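Local atomic coordinates of minor fimbrium tip subunit Mfa3 (PDB entry 5NF4), a protein that forms part of the tip of the minor fimbriae of Porphyromonas gingivalis, filaments that mediate biofilm formation and adhesion to host cells and other oral bacteria. Residues Q211-C216 with N247-Y252; K262-T267 with D289-T294; K273-F278 with P316-Y321; G302-F307 with V339-C344. One frame throughout, in Å; residues are numbered along the deposited sequence.

How the contacts relate
Three of the contacts gather at one end of a beta-rich region; contact 1 lies on strands 210-216 and 248-254, the first of which pairs with strand 277-282 of contact 3. Contacts 2 and 3 are closest, with centres about 6 Å apart: their segments alternate along the chain, and strands 277-282 and 287-291 pair as antiparallel neighbours. Contact 4 is centred about 12 Å from contact 2 and 13 Å from contact 3; Tyr304 OH bonds to Pro291 O, and Tyr341 OH makes a weak bond to Ile293 O. Contact 1 is about 16 Å from contact 3, and Cys216 N lies 2.8 Å from Phe277 O. Contacts 1 and 4 do not touch; their nearest atoms are about 10 Å apart.

Contact 1. Residues Q211-C216 with N247-Y252; sequences QKIELC and NQWLGY
Tyr252 meets Leu215 through its carbonyl oxygen, while its phenol end leaves the contact and hydrogen-bonds through OH to Glu66 OE1. The setting is an antiparallel beta arrangement: strands 210-216 and 248-254 both pair with strand 238-242, which lies between them, and side chains of the two flanking strands meet across it. No hydrogen bond links the two segments; the contact is van der Waals and CH-pi packing.

Its main element is a CH-pi contact between Ile213 and Trp249. The isoleucine chain is extended at its second torsion (chi2 178°), which pushes CD1 out as a single methyl tip over one face of the indole. That methyl lies 4.0 Å from the centroid of the five-membered ring, 27° off the normal, and is displaced toward the rim; the nearest indole atom to Ile213 CD1 is Trp249 CG, at 3.7 Å. The two side chains cross at about a right angle. A broad, flat indole suits this place because it receives the methyl on one face while its side chain also rests on Ile203 of strand 180-205 and on Arg242.

Farther along, Gly251 carries no side chain beside Leu215, on the side where a beta carbon would point at the leucine, and the CA atoms of Gly251 and Leu215 are 7.5 Å apart. On the other side of strand 210-216, Lys212 and Glu214 alternate with the apolar residues and form a long salt bridge. The Tyr252 carbonyl oxygen is buried and has no hydrogen-bond partner in the model; Leu215 CD2 rests 3.9 Å from Tyr252 O.

Contact 2. Residues K262-T267 with D289-T294; sequences KWWGNT and DVPIIT
Trp264 lays its indole against Pro291, and the turn that carries it is a type II beta turn from Trp263 to Asn266, closed by Asn266 N to Trp263 O at 2.7 Å. Gly265 takes the third position of that turn with a positive phi of 84°, a conformation that glycine adopts readily. Trp264, at the second position, points toward Pro291 at the end of strand 287-291.

With CG trans to the backbone N (chi1 -176°), the tryptophan ring extends from the turn and offers a face to the proline. Pro291 CG lies 3.7 Å from the centroid of the six-membered ring and 20° off its normal, a CH-pi contact over the face; the nearest indole atom to Pro291 CG is Trp264 CD2, at 3.5 Å. Proline suits the spot, since its rigid ring holds polarised C-H groups against the electron-rich indole.

Asp289 contributes only its methylene, approaching the benzene part of the indole obliquely, with Asp289 CB 4.0 Å from Trp264 CZ2. Its carboxylate is turned to Arg279, with which OD1 forms a salt bridge. The indole also meets the Phe277 ring edge-to-face, and Trp264 N is hydrogen-bonded to Tyr318 OH.

Contact 3. Residues K273-F278 with P316-Y321; sequences KPINFF and PSYTVY
Ile275 and Tyr318 make the main apolar contact, a CH-pi arrangement in which the isoleucine tip sits almost exactly over the phenol ring. Ile275 CD1 is 3.8 Å from the centroid of the Tyr318 ring and 5° off its normal, while Ile275 CG2 lies past the rim, 3.6 Å from Tyr318 CD1. A chi1 of -64° puts CG1 beside the backbone N and CG2 anti to it, and the extended second torsion (172°) carries CD1 over the ring centre. A beta-branched isoleucine suits this place, since its two arms pack on the ring at different points.

A second, van der Waals touch sets the Asn276 side chain across Val320 at about a right angle, with Asn276 CG 3.9 Å from Val320 CG2. Both side chains also pack on Met253.

Polar linkage is indirect. Water 1 accepts from Asn276 N at 2.8 Å and lies 2.7 Å from Tyr318 O, to which it can donate. The Tyr318 hydroxyl hydrogen-bonds to Ala308 O.

The chemistry implies a buried seam between two irregular stretches, the lead-in to strand 277-282 and the loop before strand 324-332: methyls and a ring pack, and one water lies between backbone groups of both.

Contact 4. Residues G302-F307 with V339-C344; sequences GQYLPF and VKYSIC
Tyr304 and Tyr341 meet obliquely, their ring planes inclined by 38° and their centroids 4.9 Å apart, so the pair is neither a parallel stack nor an edge-to-face one. One side of the Tyr304 ring does the touching: its CE1 stands above a face of the Tyr341 ring, displaced toward the rim, with Tyr304 CE1 3.3 Å from Tyr341 CG. Tyr304 CD1 also leans on the methylene, 3.4 Å from Tyr341 CB. A chi1 of -177°, with CG trans to the backbone N, carries the Tyr304 ring away from the helix to place CE1 over the Tyr341 face.

Val339 flanks the pair on the same strand and splits its two methyls between helix residues. Val339 CG1 approaches Tyr304 CD2 at 4.1 Å, and CG2 meets the leucine, with Val339 CG2 4.0 Å from Leu305 CD1. A branched residue suits this position because its two methyls pack against two different helix side chains at once.

A water joins the two backbones. Gln303 is the N-cap residue, and the amide of Tyr304 in the first turn gives its hydrogen to water 2 (Tyr304 N to the water 2.9 Å), which in turn donates to Val339 O at 2.7 Å. The phenol hydroxyls bond outside the contact: Tyr304 OH to Pro291 O and also to Tyr328 OH, Tyr341 OH to His295 N.

The arrangement is that of a short helix packed against the antiparallel strand pair 324-332 and 337-345, with aromatic rings filling the interface within the beta-rich fold of this fimbrillin-superfamily protein.

Contact 1. Residues Q211-C216 with N247-Y252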
# COMPACT_ATOMS: atom_id res chain seq x y z
N GLN A 211 10.20 22.44 13.28
CA GLN A 211 9.65 22.04 14.57
C GLN A 211 8.95 20.69 14.43
O GLN A 211 9.13 19.80 15.25
CB GLN A 211 8.67 23.09 15.08
CG GLN A 211 8.01 22.72 16.38
CD GLN A 211 6.94 23.72 16.77
OE1 GLN A 211 7.18 24.93 16.79
NE2 GLN A 211 5.74 23.22 17.05
N LYS A 212 8.16 20.53 13.39
CA LYS A 212 7.54 19.24 13.15
C LYS A 212 6.90 19.10 11.79
O LYS A 212 6.67 20.08 11.09
CB LYS A 212 6.48 18.94 14.20
CG LYS A 212 5.28 19.81 14.14
CD LYS A 212 4.24 19.26 15.11
CE LYS A 212 3.11 20.21 15.36
NZ LYS A 212 2.14 19.63 16.33
N ILE A 213 6.58 17.85 11.48
CA ILE A 213 5.97 17.46 10.23
C ILE A 213 4.80 16.54 10.53
O ILE A 213 4.96 15.57 11.27
CB ILE A 213 6.93 16.71 9.29
CG1 ILE A 213 8.27 17.42 9.16
CG2 ILE A 213 6.25 16.49 7.92
CD1 ILE A 213 9.26 16.68 8.27
N GLU A 214 3.65 16.83 9.95
CA GLU A 214 2.44 16.05 10.14
C GLU A 214 1.82 15.65 8.82
O GLU A 214 1.70 16.48 7.92
CB GLU A 214 1.38 16.85 10.91
CG GLU A 214 1.73 17.18 12.33
CD GLU A 214 0.83 18.26 12.91
OE1 GLU A 214 0.96 19.43 12.48
OE2 GLU A 214 -0.01 17.93 13.77
N LEU A 215 1.38 14.41 8.74
CA LEU A 215 0.53 13.94 7.64
C LEU A 215 -0.94 14.13 7.99
O LEU A 215 -1.40 13.65 9.03
CB LEU A 215 0.83 12.47 7.35
CG LEU A 215 -0.16 11.74 6.43
CD1 LEU A 215 -0.20 12.30 5.02
CD2 LEU A 215 0.21 10.29 6.44
N CYS A 216 -1.66 14.83 7.11
CA CYS A 216 -3.04 15.19 7.34
C CYS A 216 -3.98 14.58 6.28
O CYS A 216 -3.58 14.41 5.11
CB CYS A 216 -3.19 16.70 7.35
SG CYS A 216 -2.19 17.47 8.67
N ASN A 247 18.12 13.49 8.53
CA ASN A 247 17.17 14.54 8.14
C ASN A 247 16.03 13.98 7.31
O ASN A 247 15.41 14.67 6.49
CB ASN A 247 17.92 15.64 7.39
CG ASN A 247 18.90 16.36 8.29
OD1 ASN A 247 18.72 16.39 9.50
ND2 ASN A 247 19.96 16.93 7.70
N GLN A 248 15.74 12.71 7.58
CA GLN A 248 14.66 11.99 6.94
C GLN A 248 13.52 11.70 7.93
O GLN A 248 13.77 11.19 9.02
CB GLN A 248 15.17 10.69 6.35
CG GLN A 248 14.06 9.83 5.74
CD GLN A 248 14.58 8.49 5.25
OE1 GLN A 248 15.42 7.86 5.89
NE2 GLN A 248 14.10 8.06 4.10
N TRP A 249 12.30 12.05 7.53
CA TRP A 249 11.06 11.74 8.26
C TRP A 249 10.15 10.80 7.47
O TRP A 249 9.93 10.98 6.27
CB TRP A 249 10.29 13.02 8.60
CG TRP A 249 10.81 13.74 9.85
CD1 TRP A 249 10.25 13.70 11.11
CD2 TRP A 249 11.97 14.58 9.96
NE1 TRP A 249 10.99 14.46 11.98
CE2 TRP A 249 12.06 15.01 11.31
CE3 TRP A 249 12.95 15.01 9.05
CZ2 TRP A 249 13.06 15.85 11.77
CZ3 TRP A 249 13.97 15.84 9.51
CH2 TRP A 249 14.01 16.25 10.86
N LEU A 250 9.55 9.82 8.15
CA LEU A 250 8.71 8.83 7.46
C LEU A 250 7.32 8.72 8.04
O LEU A 250 7.13 8.87 9.25
CB LEU A 250 9.36 7.44 7.50
CG LEU A 250 10.71 7.25 6.82
CD1 LEU A 250 11.17 5.81 7.05
CD2 LEU A 250 10.62 7.56 5.32
N GLY A 251 6.38 8.41 7.16
CA GLY A 251 5.08 7.92 7.55
C GLY A 251 4.48 7.03 6.47
O GLY A 251 5.04 6.84 5.38
N TYR A 252 3.31 6.48 6.77
CA TYR A 252 2.61 5.62 5.83
C TYR A 252 1.13 5.92 5.86
O TYR A 252 0.61 6.39 6.86
CB TYR A 252 2.85 4.13 6.15
CG TYR A 252 4.29 3.77 6.33
CD1 TYR A 252 4.93 3.94 7.55
CD2 TYR A 252 5.05 3.29 5.27
CE1 TYR A 252 6.24 3.61 7.71
CE2 TYR A 252 6.37 2.96 5.44
CZ TYR A 252 6.96 3.14 6.66
OH TYR A 252 8.29 2.83 6.85

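Contact 2. Residues K262-T267 with D289-T294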
# COMPACT_ATOMS: atom_id res chain seq x y z
N LYS A 262 -11.73 17.34 -8.62
CA LYS A 262 -11.32 18.14 -7.46
C LYS A 262 -9.86 18.60 -7.55
O LYS A 262 -9.04 17.97 -8.21
CB LYS A 262 -11.50 17.32 -6.18
CG LYS A 262 -12.93 16.93 -5.90
CD LYS A 262 -13.09 16.08 -4.67
CE LYS A 262 -14.57 15.73 -4.52
NZ LYS A 262 -14.85 14.81 -3.42
N TRP A 263 -9.52 19.68 -6.83
CA TRP A 263 -8.13 20.02 -6.63
C TRP A 263 -8.01 20.82 -5.35
O TRP A 263 -9.01 21.15 -4.74
CB TRP A 263 -7.56 20.80 -7.82
CG TRP A 263 -8.21 22.10 -8.17
CD1 TRP A 263 -7.87 23.33 -7.70
CD2 TRP A 263 -9.27 22.31 -9.11
NE1 TRP A 263 -8.67 24.30 -8.27
CE2 TRP A 263 -9.53 23.70 -9.14
CE3 TRP A 263 -10.03 21.46 -9.92
CZ2 TRP A 263 -10.52 24.26 -9.95
CZ3 TRP A 263 -11.03 22.03 -10.73
CH2 TRP A 263 -11.26 23.42 -10.74
N TRP A 264 -6.77 21.10 -4.96
CA TRP A 264 -6.46 21.79 -3.71
C TRP A 264 -7.23 23.09 -3.65
O TRP A 264 -7.15 23.91 -4.56
CB TRP A 264 -4.95 22.05 -3.61
CG TRP A 264 -4.49 22.66 -2.32
CD1 TRP A 264 -4.10 23.96 -2.10
CD2 TRP A 264 -4.37 21.99 -1.06
NE1 TRP A 264 -3.75 24.14 -0.78
CE2 TRP A 264 -3.91 22.94 -0.12
CE3 TRP A 264 -4.62 20.68 -0.63
CZ2 TRP A 264 -3.68 22.61 1.22
CZ3 TRP A 264 -4.40 20.35 0.68
CH2 TRP A 264 -3.92 21.31 1.59
N GLY A 265 -7.99 23.28 -2.58
CA GLY A 265 -8.76 24.49 -2.46
C GLY A 265 -10.09 24.40 -3.19
O GLY A 265 -10.85 25.36 -3.18
N ASN A 266 -10.36 23.26 -3.81
CA ASN A 266 -11.62 23.03 -4.54
C ASN A 266 -12.06 21.58 -4.40
O ASN A 266 -12.24 20.87 -5.40
CB ASN A 266 -11.45 23.38 -6.03
CG ASN A 266 -12.76 23.30 -6.80
OD1 ASN A 266 -13.79 23.75 -6.32
ND2 ASN A 266 -12.73 22.70 -7.98
N THR A 267 -12.24 21.13 -3.16
CA THR A 267 -12.69 19.76 -2.93
C THR A 267 -14.13 19.73 -2.43
O THR A 267 -14.71 18.67 -2.31
CB THR A 267 -11.82 19.03 -1.89
OG1 THR A 267 -12.03 19.63 -0.62
CG2 THR A 267 -10.35 19.12 -2.24
N ASP A 289 1.72 23.91 3.99
CA ASP A 289 0.99 22.71 3.60
C ASP A 289 1.41 22.27 2.21
O ASP A 289 1.46 23.07 1.28
CB ASP A 289 -0.51 22.95 3.65
CG ASP A 289 -1.04 23.14 5.06
OD1 ASP A 289 -0.43 22.63 6.02
OD2 ASP A 289 -2.10 23.77 5.21
N VAL A 290 1.75 21.00 2.10
CA VAL A 290 2.27 20.44 0.87
C VAL A 290 1.34 19.32 0.45
O VAL A 290 1.39 18.24 1.02
CB VAL A 290 3.68 19.92 1.04
CG1 VAL A 290 4.25 19.38 -0.30
CG2 VAL A 290 4.58 21.03 1.61
N PRO A 291 0.47 19.58 -0.51
CA PRO A 291 -0.42 18.51 -1.00
C PRO A 291 0.40 17.40 -1.64
O PRO A 291 1.40 17.68 -2.30
CB PRO A 291 -1.31 19.23 -2.03
CG PRO A 291 -1.20 20.67 -1.69
CD PRO A 291 0.22 20.85 -1.21
N ILE A 292 -0.04 16.17 -1.44
CA ILE A 292 0.61 14.99 -1.99
C ILE A 292 -0.10 14.61 -3.29
O ILE A 292 -1.33 14.61 -3.33
CB ILE A 292 0.58 13.85 -0.96
CG1 ILE A 292 1.41 14.25 0.27
CG2 ILE A 292 1.10 12.55 -1.56
CD1 ILE A 292 1.12 13.39 1.48
N ILE A 293 0.66 14.38 -4.35
CA ILE A 293 0.10 14.04 -5.66
C ILE A 293 0.79 12.81 -6.22
O ILE A 293 1.86 12.43 -5.75
CB ILE A 293 0.25 15.18 -6.66
CG1 ILE A 293 1.72 15.35 -7.11
CG2 ILE A 293 -0.23 16.46 -6.05
CD1 ILE A 293 1.96 16.53 -8.04
N THR A 294 0.15 12.22 -7.23
CA THR A 294 0.78 11.20 -8.06
C THR A 294 1.00 11.79 -9.43
O THR A 294 0.05 12.05 -10.17
CB THR A 294 -0.09 9.92 -8.16
OG1 THR A 294 -0.24 9.34 -6.86
CG2 THR A 294 0.54 8.94 -9.09

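Contact 3. Residues K273-F278 with P316-Y321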
# COMPACT_ATOMS: atom_id res chain seq x y z
N LYS A 273 -10.39 17.70 2.32
CA LYS A 273 -10.53 16.25 2.25
C LYS A 273 -11.12 15.93 0.88
O LYS A 273 -11.99 16.66 0.40
CB LYS A 273 -11.43 15.71 3.36
CG LYS A 273 -10.78 15.68 4.75
CD LYS A 273 -11.85 15.58 5.83
CE LYS A 273 -11.28 15.38 7.22
NZ LYS A 273 -12.42 15.35 8.21
N PRO A 274 -10.70 14.82 0.28
CA PRO A 274 -9.83 13.76 0.79
C PRO A 274 -8.35 13.89 0.41
O PRO A 274 -7.61 12.92 0.52
CB PRO A 274 -10.42 12.49 0.14
CG PRO A 274 -10.87 13.01 -1.24
CD PRO A 274 -11.35 14.44 -1.00
N ILE A 275 -7.93 15.07 -0.04
CA ILE A 275 -6.54 15.23 -0.43
C ILE A 275 -5.62 15.04 0.77
O ILE A 275 -5.79 15.68 1.81
CB ILE A 275 -6.28 16.63 -1.09
CG1 ILE A 275 -7.08 16.73 -2.39
CG2 ILE A 275 -4.77 16.86 -1.34
CD1 ILE A 275 -7.08 18.12 -3.05
N ASN A 276 -4.64 14.16 0.62
CA ASN A 276 -3.59 13.99 1.62
C ASN A 276 -2.56 15.10 1.50
O ASN A 276 -2.17 15.47 0.40
CB ASN A 276 -2.88 12.65 1.44
CG ASN A 276 -3.75 11.46 1.76
OD1 ASN A 276 -4.98 11.42 1.52
ND2 ASN A 276 -3.12 10.47 2.31
N PHE A 277 -2.12 15.66 2.62
CA PHE A 277 -1.04 16.62 2.56
C PHE A 277 -0.20 16.51 3.81
O PHE A 277 -0.66 15.97 4.82
CB PHE A 277 -1.58 18.06 2.41
CG PHE A 277 -2.37 18.56 3.61
CD1 PHE A 277 -3.72 18.25 3.75
CD2 PHE A 277 -1.78 19.41 4.56
CE1 PHE A 277 -4.46 18.74 4.84
CE2 PHE A 277 -2.51 19.89 5.61
CZ PHE A 277 -3.85 19.58 5.75
N PHE A 278 1.03 17.02 3.74
CA PHE A 278 1.81 17.12 4.96
C PHE A 278 2.03 18.58 5.27
O PHE A 278 2.10 19.44 4.39
CB PHE A 278 3.13 16.31 4.91
CG PHE A 278 4.12 16.73 3.85
CD1 PHE A 278 5.14 17.61 4.15
CD2 PHE A 278 4.11 16.14 2.59
CE1 PHE A 278 6.10 17.95 3.19
CE2 PHE A 278 5.07 16.49 1.63
CZ PHE A 278 6.06 17.38 1.93
N PRO A 316 -3.22 18.34 -10.81
CA PRO A 316 -2.67 17.01 -10.56
C PRO A 316 -3.71 15.97 -10.24
O PRO A 316 -4.87 16.25 -9.96
CB PRO A 316 -1.76 17.22 -9.36
CG PRO A 316 -2.25 18.43 -8.70
CD PRO A 316 -2.86 19.30 -9.73
N SER A 317 -3.26 14.73 -10.30
CA SER A 317 -3.98 13.66 -9.64
C SER A 317 -3.53 13.61 -8.18
O SER A 317 -2.33 13.55 -7.90
CB SER A 317 -3.72 12.33 -10.30
OG SER A 317 -4.28 11.32 -9.51
N TYR A 318 -4.49 13.64 -7.26
CA TYR A 318 -4.20 13.60 -5.83
C TYR A 318 -4.40 12.22 -5.23
O TYR A 318 -4.27 12.03 -4.02
CB TYR A 318 -5.08 14.59 -5.08
CG TYR A 318 -4.85 16.03 -5.45
CD1 TYR A 318 -3.85 16.78 -4.82
CD2 TYR A 318 -5.61 16.65 -6.45
CE1 TYR A 318 -3.63 18.10 -5.13
CE2 TYR A 318 -5.38 17.99 -6.79
CZ TYR A 318 -4.40 18.71 -6.10
OH TYR A 318 -4.14 20.01 -6.41
N THR A 319 -4.69 11.23 -6.07
CA THR A 319 -4.81 9.91 -5.56
C THR A 319 -3.46 9.47 -5.00
O THR A 319 -2.42 9.71 -5.60
CB THR A 319 -5.26 8.94 -6.65
OG1 THR A 319 -6.63 9.21 -6.98
CG2 THR A 319 -5.09 7.45 -6.22
N VAL A 320 -3.51 8.84 -3.84
CA VAL A 320 -2.36 8.16 -3.26
C VAL A 320 -2.53 6.67 -3.54
O VAL A 320 -3.49 6.09 -3.08
CB VAL A 320 -2.29 8.40 -1.75
CG1 VAL A 320 -1.16 7.60 -1.08
CG2 VAL A 320 -2.13 9.91 -1.44
N TYR A 321 -1.61 6.06 -4.27
CA TYR A 321 -1.70 4.66 -4.67
C TYR A 321 -0.96 3.71 -3.71
O TYR A 321 0.14 4.02 -3.24
CB TYR A 321 -1.14 4.49 -6.08
CG TYR A 321 -2.04 5.06 -7.15
CD1 TYR A 321 -3.14 4.35 -7.61
CD2 TYR A 321 -1.79 6.31 -7.70
CE1 TYR A 321 -3.98 4.87 -8.59
CE2 TYR A 321 -2.62 6.84 -8.67
CZ TYR A 321 -3.71 6.11 -9.12
OH TYR A 321 -4.53 6.64 -10.08
O HOH W 1 -3.49 13.46 -1.88

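Contact 4. Residues G302-F307 with V339-C344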
# COMPACT_ATOMS: atom_id res chain seq x y z
N GLY A 302 7.43 23.34 -13.83
CA GLY A 302 8.71 23.03 -13.22
C GLY A 302 8.78 23.22 -11.71
O GLY A 302 9.79 22.88 -11.08
N GLN A 303 7.72 23.76 -11.12
CA GLN A 303 7.66 23.96 -9.67
C GLN A 303 6.54 23.12 -9.07
O GLN A 303 5.37 23.27 -9.42
CB GLN A 303 7.46 25.42 -9.32
CG GLN A 303 8.58 26.33 -9.77
CD GLN A 303 8.27 27.76 -9.43
OE1 GLN A 303 8.27 28.14 -8.26
NE2 GLN A 303 7.95 28.55 -10.44
N TYR A 304 6.92 22.24 -8.16
CA TYR A 304 5.96 21.35 -7.53
C TYR A 304 4.83 22.10 -6.85
O TYR A 304 3.66 21.78 -7.06
CB TYR A 304 6.65 20.45 -6.50
CG TYR A 304 5.72 19.46 -5.87
CD1 TYR A 304 5.51 18.22 -6.43
CD2 TYR A 304 5.02 19.77 -4.71
CE1 TYR A 304 4.64 17.30 -5.85
CE2 TYR A 304 4.15 18.87 -4.12
CZ TYR A 304 3.96 17.63 -4.71
OH TYR A 304 3.10 16.71 -4.14
N LEU A 305 5.14 23.13 -6.06
CA LEU A 305 4.09 23.62 -5.17
C LEU A 305 2.90 24.27 -5.88
O LEU A 305 1.76 23.97 -5.53
CB LEU A 305 4.67 24.59 -4.15
CG LEU A 305 5.30 23.86 -2.96
CD1 LEU A 305 6.10 24.89 -2.13
CD2 LEU A 305 4.26 23.14 -2.09
N PRO A 306 3.15 25.12 -6.89
CA PRO A 306 2.02 25.73 -7.59
C PRO A 306 1.16 24.70 -8.31
O PRO A 306 -0.05 24.83 -8.34
CB PRO A 306 2.69 26.69 -8.58
CG PRO A 306 4.06 26.94 -8.01
CD PRO A 306 4.44 25.71 -7.28
N PHE A 307 1.78 23.68 -8.87
CA PHE A 307 1.05 22.61 -9.54
C PHE A 307 0.21 21.86 -8.52
O PHE A 307 -1.01 21.68 -8.66
CB PHE A 307 2.04 21.67 -10.22
CG PHE A 307 1.41 20.50 -10.91
CD1 PHE A 307 0.43 20.69 -11.85
CD2 PHE A 307 1.84 19.21 -10.65
CE1 PHE A 307 -0.15 19.60 -12.50
CE2 PHE A 307 1.28 18.15 -11.30
CZ PHE A 307 0.29 18.35 -12.22
N VAL A 339 10.40 22.71 -2.62
CA VAL A 339 10.07 21.29 -2.60
C VAL A 339 10.37 20.66 -3.93
O VAL A 339 9.92 21.14 -4.96
CB VAL A 339 8.58 21.07 -2.29
CG1 VAL A 339 8.28 19.57 -2.22
CG2 VAL A 339 8.20 21.72 -0.99
N LYS A 340 11.14 19.57 -3.90
CA LYS A 340 11.33 18.70 -5.06
C LYS A 340 10.72 17.35 -4.73
O LYS A 340 10.69 16.94 -3.57
CB LYS A 340 12.81 18.55 -5.40
CG LYS A 340 13.48 19.83 -5.91
CD LYS A 340 12.82 20.31 -7.19
CE LYS A 340 13.43 21.60 -7.71
NZ LYS A 340 14.71 21.36 -8.43
N TYR A 341 10.24 16.67 -5.78
CA TYR A 341 9.36 15.52 -5.64
C TYR A 341 9.70 14.42 -6.63
O TYR A 341 10.09 14.69 -7.77
CB TYR A 341 7.92 15.95 -5.85
CG TYR A 341 6.91 14.89 -6.26
CD1 TYR A 341 6.19 14.19 -5.30
CD2 TYR A 341 6.63 14.63 -7.60
CE1 TYR A 341 5.22 13.23 -5.67
CE2 TYR A 341 5.68 13.69 -7.98
CZ TYR A 341 4.99 13.00 -7.01
OH TYR A 341 4.04 12.06 -7.35
N SER A 342 9.53 13.19 -6.18
CA SER A 342 9.51 12.05 -7.08
C SER A 342 8.58 10.97 -6.53
O SER A 342 8.31 10.91 -5.35
CB SER A 342 10.92 11.51 -7.29
OG SER A 342 11.52 11.13 -6.07
N ILE A 343 8.05 10.13 -7.42
CA ILE A 343 7.30 8.96 -6.99
C ILE A 343 7.98 7.75 -7.60
O ILE A 343 8.42 7.79 -8.74
CB ILE A 343 5.82 9.07 -7.41
CG1 ILE A 343 5.02 7.89 -6.86
CG2 ILE A 343 5.72 9.24 -8.92
CD1 ILE A 343 3.55 7.90 -7.28
N CYS A 344 8.12 6.68 -6.83
CA CYS A 344 8.69 5.47 -7.41
C CYS A 344 8.06 4.24 -6.79
O CYS A 344 7.22 4.33 -5.91
CB CYS A 344 10.20 5.44 -7.23
SG CYS A 344 10.77 5.65 -5.56
O HOH W 2 9.68 21.69 -7.56